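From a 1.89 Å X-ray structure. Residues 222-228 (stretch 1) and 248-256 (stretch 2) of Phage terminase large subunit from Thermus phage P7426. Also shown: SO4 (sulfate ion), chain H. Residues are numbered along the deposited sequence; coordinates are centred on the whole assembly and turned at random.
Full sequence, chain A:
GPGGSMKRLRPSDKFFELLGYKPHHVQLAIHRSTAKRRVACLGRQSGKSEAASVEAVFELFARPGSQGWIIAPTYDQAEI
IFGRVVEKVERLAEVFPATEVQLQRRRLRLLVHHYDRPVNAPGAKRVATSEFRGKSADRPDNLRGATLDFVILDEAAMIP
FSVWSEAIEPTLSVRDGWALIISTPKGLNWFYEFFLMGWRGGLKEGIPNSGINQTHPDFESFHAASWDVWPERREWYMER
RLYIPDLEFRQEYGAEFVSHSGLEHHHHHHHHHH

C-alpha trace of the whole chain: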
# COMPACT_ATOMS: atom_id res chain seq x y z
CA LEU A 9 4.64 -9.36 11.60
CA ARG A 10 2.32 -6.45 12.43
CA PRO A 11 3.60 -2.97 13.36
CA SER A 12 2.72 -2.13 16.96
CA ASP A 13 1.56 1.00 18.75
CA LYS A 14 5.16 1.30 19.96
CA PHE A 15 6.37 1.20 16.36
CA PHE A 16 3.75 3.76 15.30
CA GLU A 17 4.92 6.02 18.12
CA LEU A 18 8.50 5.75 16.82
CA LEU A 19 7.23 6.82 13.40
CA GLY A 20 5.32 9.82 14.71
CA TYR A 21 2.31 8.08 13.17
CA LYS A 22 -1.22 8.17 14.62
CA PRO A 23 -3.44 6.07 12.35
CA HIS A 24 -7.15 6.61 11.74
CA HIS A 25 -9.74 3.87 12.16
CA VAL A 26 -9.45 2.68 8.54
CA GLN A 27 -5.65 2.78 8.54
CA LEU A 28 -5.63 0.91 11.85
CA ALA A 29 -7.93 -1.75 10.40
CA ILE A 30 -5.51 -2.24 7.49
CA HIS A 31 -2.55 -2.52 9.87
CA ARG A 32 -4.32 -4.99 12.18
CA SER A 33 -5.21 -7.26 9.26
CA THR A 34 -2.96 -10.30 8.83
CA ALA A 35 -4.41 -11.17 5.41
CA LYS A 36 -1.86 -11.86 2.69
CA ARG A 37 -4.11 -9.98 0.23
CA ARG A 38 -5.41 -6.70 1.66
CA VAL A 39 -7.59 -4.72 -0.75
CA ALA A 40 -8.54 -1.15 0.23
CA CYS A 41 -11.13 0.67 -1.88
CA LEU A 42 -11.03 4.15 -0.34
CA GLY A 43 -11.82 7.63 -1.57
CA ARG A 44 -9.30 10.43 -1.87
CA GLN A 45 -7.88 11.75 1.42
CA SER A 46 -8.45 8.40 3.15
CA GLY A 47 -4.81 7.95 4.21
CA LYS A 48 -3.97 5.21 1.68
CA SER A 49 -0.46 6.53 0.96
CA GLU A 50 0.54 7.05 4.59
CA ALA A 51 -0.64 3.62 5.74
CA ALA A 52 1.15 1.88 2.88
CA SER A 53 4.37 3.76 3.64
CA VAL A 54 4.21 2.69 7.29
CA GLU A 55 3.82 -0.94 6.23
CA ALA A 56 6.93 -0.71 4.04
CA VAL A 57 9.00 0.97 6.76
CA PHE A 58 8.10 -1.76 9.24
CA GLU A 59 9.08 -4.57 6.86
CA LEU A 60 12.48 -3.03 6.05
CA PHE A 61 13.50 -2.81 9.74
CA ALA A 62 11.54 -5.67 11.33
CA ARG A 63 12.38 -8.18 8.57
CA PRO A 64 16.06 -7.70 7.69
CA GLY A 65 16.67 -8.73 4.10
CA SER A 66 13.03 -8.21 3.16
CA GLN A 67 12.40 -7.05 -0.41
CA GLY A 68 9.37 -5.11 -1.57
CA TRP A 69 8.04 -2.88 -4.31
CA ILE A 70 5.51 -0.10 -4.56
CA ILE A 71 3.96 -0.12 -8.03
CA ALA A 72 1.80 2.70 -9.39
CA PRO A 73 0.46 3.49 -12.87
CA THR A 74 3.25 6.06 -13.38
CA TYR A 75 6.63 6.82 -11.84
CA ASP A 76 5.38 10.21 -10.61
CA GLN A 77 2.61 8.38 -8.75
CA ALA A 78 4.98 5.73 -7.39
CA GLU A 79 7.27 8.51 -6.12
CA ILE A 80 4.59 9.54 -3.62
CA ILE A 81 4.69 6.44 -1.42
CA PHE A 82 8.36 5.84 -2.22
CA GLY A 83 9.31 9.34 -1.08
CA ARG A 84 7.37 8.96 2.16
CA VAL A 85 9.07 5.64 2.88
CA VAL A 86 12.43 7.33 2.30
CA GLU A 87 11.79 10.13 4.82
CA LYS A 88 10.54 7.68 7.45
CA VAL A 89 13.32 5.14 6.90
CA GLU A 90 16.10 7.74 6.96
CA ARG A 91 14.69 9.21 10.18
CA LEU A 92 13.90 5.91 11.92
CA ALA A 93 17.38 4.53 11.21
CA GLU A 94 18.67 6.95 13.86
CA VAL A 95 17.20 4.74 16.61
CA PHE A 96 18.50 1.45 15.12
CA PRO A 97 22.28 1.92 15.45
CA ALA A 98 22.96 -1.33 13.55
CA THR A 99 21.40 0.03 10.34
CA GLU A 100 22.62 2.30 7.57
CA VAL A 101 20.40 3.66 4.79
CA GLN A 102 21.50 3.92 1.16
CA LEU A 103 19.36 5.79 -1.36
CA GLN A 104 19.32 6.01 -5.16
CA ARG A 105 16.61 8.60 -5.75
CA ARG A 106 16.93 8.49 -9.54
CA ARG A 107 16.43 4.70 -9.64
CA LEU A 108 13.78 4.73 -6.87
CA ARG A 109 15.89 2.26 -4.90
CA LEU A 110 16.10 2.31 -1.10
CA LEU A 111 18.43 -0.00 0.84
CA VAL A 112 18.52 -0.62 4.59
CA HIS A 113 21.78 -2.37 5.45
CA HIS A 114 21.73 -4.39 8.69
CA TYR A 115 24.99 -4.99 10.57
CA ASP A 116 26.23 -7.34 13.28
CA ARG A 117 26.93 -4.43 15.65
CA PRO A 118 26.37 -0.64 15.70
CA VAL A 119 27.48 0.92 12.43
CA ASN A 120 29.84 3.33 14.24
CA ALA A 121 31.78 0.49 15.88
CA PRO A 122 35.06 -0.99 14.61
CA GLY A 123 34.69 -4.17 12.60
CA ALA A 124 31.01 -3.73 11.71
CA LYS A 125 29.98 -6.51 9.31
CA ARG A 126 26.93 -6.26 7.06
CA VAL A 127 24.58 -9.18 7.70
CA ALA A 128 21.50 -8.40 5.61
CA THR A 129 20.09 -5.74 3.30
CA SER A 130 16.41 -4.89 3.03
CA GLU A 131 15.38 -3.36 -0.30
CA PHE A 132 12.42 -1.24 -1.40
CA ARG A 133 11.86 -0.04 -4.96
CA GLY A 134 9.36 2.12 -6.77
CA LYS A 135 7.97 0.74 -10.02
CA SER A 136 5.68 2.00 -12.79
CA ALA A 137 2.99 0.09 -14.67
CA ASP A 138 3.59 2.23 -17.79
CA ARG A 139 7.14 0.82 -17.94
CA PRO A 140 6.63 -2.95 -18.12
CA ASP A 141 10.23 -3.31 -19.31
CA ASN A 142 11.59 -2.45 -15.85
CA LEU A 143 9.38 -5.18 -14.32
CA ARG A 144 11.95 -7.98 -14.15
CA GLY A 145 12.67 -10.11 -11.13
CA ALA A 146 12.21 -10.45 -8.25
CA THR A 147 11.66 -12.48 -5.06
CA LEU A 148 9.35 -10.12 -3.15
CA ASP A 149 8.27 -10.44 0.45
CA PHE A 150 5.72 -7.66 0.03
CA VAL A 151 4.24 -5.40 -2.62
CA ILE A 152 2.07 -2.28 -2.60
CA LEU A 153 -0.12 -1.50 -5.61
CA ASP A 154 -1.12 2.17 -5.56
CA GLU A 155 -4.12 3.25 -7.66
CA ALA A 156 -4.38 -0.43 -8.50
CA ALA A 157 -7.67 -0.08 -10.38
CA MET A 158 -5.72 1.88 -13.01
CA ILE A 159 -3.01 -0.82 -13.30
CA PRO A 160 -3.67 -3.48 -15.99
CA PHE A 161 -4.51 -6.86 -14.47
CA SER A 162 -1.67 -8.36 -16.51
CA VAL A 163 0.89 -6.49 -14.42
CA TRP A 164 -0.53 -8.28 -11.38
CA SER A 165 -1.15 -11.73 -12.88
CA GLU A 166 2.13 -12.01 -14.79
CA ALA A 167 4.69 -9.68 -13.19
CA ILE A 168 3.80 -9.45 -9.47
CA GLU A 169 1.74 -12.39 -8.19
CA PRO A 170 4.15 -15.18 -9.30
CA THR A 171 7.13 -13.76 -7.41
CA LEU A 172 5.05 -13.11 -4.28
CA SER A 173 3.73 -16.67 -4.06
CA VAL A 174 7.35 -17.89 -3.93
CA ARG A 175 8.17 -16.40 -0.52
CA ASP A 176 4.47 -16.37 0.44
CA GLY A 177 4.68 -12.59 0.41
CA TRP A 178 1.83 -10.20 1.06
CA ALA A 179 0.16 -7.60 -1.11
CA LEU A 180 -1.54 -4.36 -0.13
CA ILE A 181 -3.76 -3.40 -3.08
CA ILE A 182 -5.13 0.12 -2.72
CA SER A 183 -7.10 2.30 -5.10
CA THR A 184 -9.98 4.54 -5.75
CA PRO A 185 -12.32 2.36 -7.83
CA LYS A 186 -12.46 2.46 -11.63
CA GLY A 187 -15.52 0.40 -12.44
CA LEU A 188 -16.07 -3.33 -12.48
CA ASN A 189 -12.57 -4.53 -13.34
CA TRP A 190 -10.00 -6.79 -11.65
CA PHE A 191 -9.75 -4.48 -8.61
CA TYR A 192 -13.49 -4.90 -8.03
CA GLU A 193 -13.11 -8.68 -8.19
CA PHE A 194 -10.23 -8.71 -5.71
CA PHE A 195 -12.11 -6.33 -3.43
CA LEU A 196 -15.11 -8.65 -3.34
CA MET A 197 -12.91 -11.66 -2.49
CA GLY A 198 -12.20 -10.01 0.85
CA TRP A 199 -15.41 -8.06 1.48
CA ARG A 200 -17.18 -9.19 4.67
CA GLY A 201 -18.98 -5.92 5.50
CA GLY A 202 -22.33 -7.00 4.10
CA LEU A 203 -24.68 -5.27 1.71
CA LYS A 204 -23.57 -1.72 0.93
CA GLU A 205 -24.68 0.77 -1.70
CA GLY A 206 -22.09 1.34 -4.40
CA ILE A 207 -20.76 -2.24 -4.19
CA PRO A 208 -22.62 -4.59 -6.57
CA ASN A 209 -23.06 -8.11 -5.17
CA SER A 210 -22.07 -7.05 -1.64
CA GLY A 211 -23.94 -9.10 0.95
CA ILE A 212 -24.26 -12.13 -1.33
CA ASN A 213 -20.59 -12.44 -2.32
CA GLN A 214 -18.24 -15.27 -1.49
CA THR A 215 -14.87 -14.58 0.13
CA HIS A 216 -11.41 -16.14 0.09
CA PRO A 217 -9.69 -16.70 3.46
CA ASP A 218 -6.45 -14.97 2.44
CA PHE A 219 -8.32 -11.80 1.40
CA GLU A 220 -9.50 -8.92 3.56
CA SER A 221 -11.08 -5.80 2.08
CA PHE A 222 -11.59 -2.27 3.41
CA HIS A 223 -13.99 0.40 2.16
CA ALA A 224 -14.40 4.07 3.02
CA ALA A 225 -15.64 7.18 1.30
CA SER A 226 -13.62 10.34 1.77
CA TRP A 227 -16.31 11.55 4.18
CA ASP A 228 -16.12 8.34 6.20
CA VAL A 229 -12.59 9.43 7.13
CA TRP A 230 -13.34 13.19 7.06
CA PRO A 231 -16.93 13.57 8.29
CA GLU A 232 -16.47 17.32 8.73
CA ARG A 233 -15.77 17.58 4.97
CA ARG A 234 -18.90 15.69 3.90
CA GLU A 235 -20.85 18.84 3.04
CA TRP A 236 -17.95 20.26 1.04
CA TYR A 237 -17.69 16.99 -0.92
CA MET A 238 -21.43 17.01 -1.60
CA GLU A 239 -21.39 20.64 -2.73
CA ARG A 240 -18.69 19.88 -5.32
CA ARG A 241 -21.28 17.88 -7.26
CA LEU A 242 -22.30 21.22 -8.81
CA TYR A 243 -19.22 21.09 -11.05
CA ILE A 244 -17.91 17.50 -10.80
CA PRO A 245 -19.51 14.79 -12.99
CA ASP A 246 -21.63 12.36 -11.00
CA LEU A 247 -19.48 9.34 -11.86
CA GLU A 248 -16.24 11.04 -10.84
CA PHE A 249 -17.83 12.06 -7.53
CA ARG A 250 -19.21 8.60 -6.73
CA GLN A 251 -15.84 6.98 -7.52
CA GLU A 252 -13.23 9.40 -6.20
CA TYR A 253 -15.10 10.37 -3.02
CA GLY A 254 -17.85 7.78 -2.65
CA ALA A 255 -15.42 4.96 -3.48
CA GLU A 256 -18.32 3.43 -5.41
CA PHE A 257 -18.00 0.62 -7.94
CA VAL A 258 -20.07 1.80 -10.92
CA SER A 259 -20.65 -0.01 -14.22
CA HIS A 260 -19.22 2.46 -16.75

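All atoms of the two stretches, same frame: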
# COMPACT_ATOMS: atom_id res chain seq x y z
N PHE A 222 -11.25 -3.46 2.64
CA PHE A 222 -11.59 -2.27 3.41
C PHE A 222 -12.21 -1.25 2.47
O PHE A 222 -11.77 -1.11 1.32
CB PHE A 222 -10.34 -1.71 4.08
CG PHE A 222 -9.51 -2.75 4.76
CD1 PHE A 222 -9.63 -2.97 6.12
CD2 PHE A 222 -8.63 -3.54 4.03
CE1 PHE A 222 -8.88 -3.94 6.74
CE2 PHE A 222 -7.88 -4.51 4.65
CZ PHE A 222 -8.01 -4.70 6.01
N HIS A 223 -13.24 -0.55 2.96
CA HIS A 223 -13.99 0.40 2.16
C HIS A 223 -14.27 1.65 2.97
O HIS A 223 -14.64 1.57 4.15
CB HIS A 223 -15.32 -0.20 1.69
CG HIS A 223 -16.04 0.66 0.70
ND1 HIS A 223 -17.27 1.22 0.96
CD2 HIS A 223 -15.68 1.09 -0.53
CE1 HIS A 223 -17.65 1.94 -0.08
NE2 HIS A 223 -16.70 1.88 -1.00
N ALA A 224 -14.07 2.82 2.36
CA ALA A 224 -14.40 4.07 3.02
C ALA A 224 -14.48 5.18 1.99
O ALA A 224 -13.58 5.33 1.16
CB ALA A 224 -13.35 4.43 4.09
N ALA A 225 -15.57 5.94 2.04
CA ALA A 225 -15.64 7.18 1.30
C ALA A 225 -14.75 8.23 1.96
O ALA A 225 -14.37 8.10 3.13
CB ALA A 225 -17.08 7.69 1.24
N SER A 226 -14.41 9.26 1.20
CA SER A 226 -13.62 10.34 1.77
C SER A 226 -14.27 10.89 3.03
O SER A 226 -13.59 11.21 4.02
CB SER A 226 -13.43 11.45 0.74
OG SER A 226 -12.90 10.91 -0.46
N TRP A 227 -15.61 10.98 3.04
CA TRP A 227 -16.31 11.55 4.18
C TRP A 227 -16.50 10.56 5.31
O TRP A 227 -16.89 10.97 6.41
CB TRP A 227 -17.67 12.10 3.74
CG TRP A 227 -18.52 11.11 3.02
CD1 TRP A 227 -19.25 10.11 3.57
CD2 TRP A 227 -18.75 11.05 1.61
NE1 TRP A 227 -19.91 9.41 2.59
CE2 TRP A 227 -19.62 9.97 1.38
CE3 TRP A 227 -18.29 11.79 0.51
CZ2 TRP A 227 -20.05 9.62 0.10
CZ3 TRP A 227 -18.72 11.44 -0.75
CH2 TRP A 227 -19.59 10.37 -0.95
N ASP A 228 -16.23 9.27 5.08
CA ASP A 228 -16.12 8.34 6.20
C ASP A 228 -14.88 8.64 7.04
O ASP A 228 -14.91 8.51 8.27
CB ASP A 228 -16.06 6.89 5.71
CG ASP A 228 -17.37 6.42 5.11
OD1 ASP A 228 -18.44 6.84 5.61
OD2 ASP A 228 -17.34 5.62 4.15
N GLU A 248 -17.49 10.70 -11.51
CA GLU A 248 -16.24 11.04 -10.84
C GLU A 248 -16.46 11.21 -9.35
O GLU A 248 -15.64 10.75 -8.54
CB GLU A 248 -15.65 12.32 -11.45
CG GLU A 248 -14.36 12.78 -10.79
CD GLU A 248 -13.85 14.09 -11.37
OE1 GLU A 248 -14.11 14.36 -12.57
OE2 GLU A 248 -13.19 14.86 -10.63
N PHE A 249 -17.56 11.85 -8.95
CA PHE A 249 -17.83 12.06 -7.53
C PHE A 249 -18.05 10.73 -6.82
O PHE A 249 -17.46 10.47 -5.77
CB PHE A 249 -19.04 12.97 -7.34
CG PHE A 249 -19.52 13.02 -5.92
CD1 PHE A 249 -19.03 13.98 -5.05
CD2 PHE A 249 -20.44 12.10 -5.45
CE1 PHE A 249 -19.46 14.01 -3.74
CE2 PHE A 249 -20.86 12.12 -4.14
CZ PHE A 249 -20.37 13.08 -3.29
N ARG A 250 -18.92 9.87 -7.38
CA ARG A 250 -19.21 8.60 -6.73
C ARG A 250 -17.96 7.73 -6.61
O ARG A 250 -17.85 6.95 -5.65
CB ARG A 250 -20.30 7.86 -7.51
CG ARG A 250 -21.68 8.50 -7.43
CD ARG A 250 -22.72 7.68 -8.19
NE ARG A 250 -24.06 8.23 -8.02
CZ ARG A 250 -24.88 7.94 -7.02
NH1 ARG A 250 -24.52 7.07 -6.08
NH2 ARG A 250 -26.08 8.50 -6.95
N GLN A 251 -17.04 7.81 -7.57
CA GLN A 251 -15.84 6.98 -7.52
C GLN A 251 -14.77 7.58 -6.61
O GLN A 251 -14.25 6.90 -5.72
CB GLN A 251 -15.25 6.79 -8.91
CG GLN A 251 -15.98 5.82 -9.78
CD GLN A 251 -15.13 5.37 -10.96
OE1 GLN A 251 -14.17 6.04 -11.34
NE2 GLN A 251 -15.47 4.23 -11.53
N GLU A 252 -14.40 8.84 -6.86
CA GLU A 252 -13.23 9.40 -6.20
C GLU A 252 -13.50 9.70 -4.73
O GLU A 252 -12.59 9.57 -3.90
CB GLU A 252 -12.77 10.66 -6.92
CG GLU A 252 -12.43 10.45 -8.38
CD GLU A 252 -11.37 9.37 -8.59
OE1 GLU A 252 -11.54 8.56 -9.53
OE2 GLU A 252 -10.39 9.33 -7.82
N TYR A 253 -14.73 10.09 -4.39
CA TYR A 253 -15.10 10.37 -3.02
C TYR A 253 -16.00 9.32 -2.41
O TYR A 253 -15.78 8.91 -1.27
CB TYR A 253 -15.79 11.74 -2.94
CG TYR A 253 -14.91 12.85 -3.43
CD1 TYR A 253 -13.72 13.16 -2.77
CD2 TYR A 253 -15.25 13.60 -4.55
CE1 TYR A 253 -12.91 14.17 -3.21
CE2 TYR A 253 -14.44 14.62 -4.99
CZ TYR A 253 -13.26 14.90 -4.32
OH TYR A 253 -12.45 15.92 -4.77
N GLY A 254 -17.01 8.85 -3.15
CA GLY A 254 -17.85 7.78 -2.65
C GLY A 254 -17.16 6.43 -2.60
O GLY A 254 -17.61 5.55 -1.86
N ALA A 255 -16.08 6.25 -3.36
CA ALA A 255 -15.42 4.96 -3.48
C ALA A 255 -16.39 3.90 -3.99
O ALA A 255 -16.34 2.73 -3.60
CB ALA A 255 -14.78 4.53 -2.16
N GLU A 256 -17.29 4.31 -4.88
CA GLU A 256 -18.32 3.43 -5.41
C GLU A 256 -17.83 2.70 -6.65
O GLU A 256 -17.09 3.26 -7.47
CB GLU A 256 -19.60 4.21 -5.74
CG GLU A 256 -20.30 4.76 -4.52
CD GLU A 256 -21.54 5.56 -4.86
OE1 GLU A 256 -22.13 5.33 -5.94
OE2 GLU A 256 -21.91 6.42 -4.05
S SO4 H . -8.82 17.72 -6.22
O1 SO4 H . -9.28 19.10 -6.35
O2 SO4 H . -7.68 17.67 -5.32
O3 SO4 H . -8.43 17.23 -7.54
O4 SO4 H . -9.89 16.88 -5.68

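This is a small, tightly fitted contact in which the turn between a strand and a helix packs against the end of another helix, held by two hydrogen bonds to backbone carbonyls and the packing of one indole against its neighbours. The first bond runs from Ser-226 N to Tyr-253 O at 2.8 Å. Amides at the start of a helix lack a partner in their own helix, so this one is free to reach across to a carbonyl. The second uses a side chain: His-223, with chi1 at t, brings NE2 to within 2.8 Å of Ala-255 O, which lies near the ring plane at its edge, where an N-H can point straight at it.

Between these two bonds the chains come close, with Ala-225 CA 4.6 Å from Gly-254 CA. Ala-225 CB sits 3.1 Å from Tyr-253 O, and Ala-255 CB, pointing toward stretch 1, lies 3.5 Å from His-223 NE2 and 3.6 Å from Ala-224 O. Gly-254 has its CA 3.6 Å from Trp-227 CH2; a CB built there would point away from stretch 1 and clash with Arg-250 O in its own stretch (2.6 Å), so the glycine here answers to its own chain. Ala-255 adopts positive phi as the chain leaves the helix, and its carbonyl receives the histidine.

The two stretches bury 364 Å² between them, both sides summed, and Trp-227 contributes the largest share. Its chi1 is p, and although its CA-to-CB bond points sideways, the indole end comes nearer: CZ3 lies 3.4 Å from Phe-249 CZ and 3.7 Å from Tyr-253 CB. The planes of the Trp-227 six-membered ring and the Phe-249 ring are nearly parallel, at 20°, but slid so far apart that they barely overlap. Tyr-253 O lies over one indole face.

Each side is also braced internally. Asp-228 OD2 accepts from Ala-225 N at 2.8 Å, fixing the turn, while Arg-250 NH1 forms a salt bridge with Glu-256 OE1 at 3.0 Å.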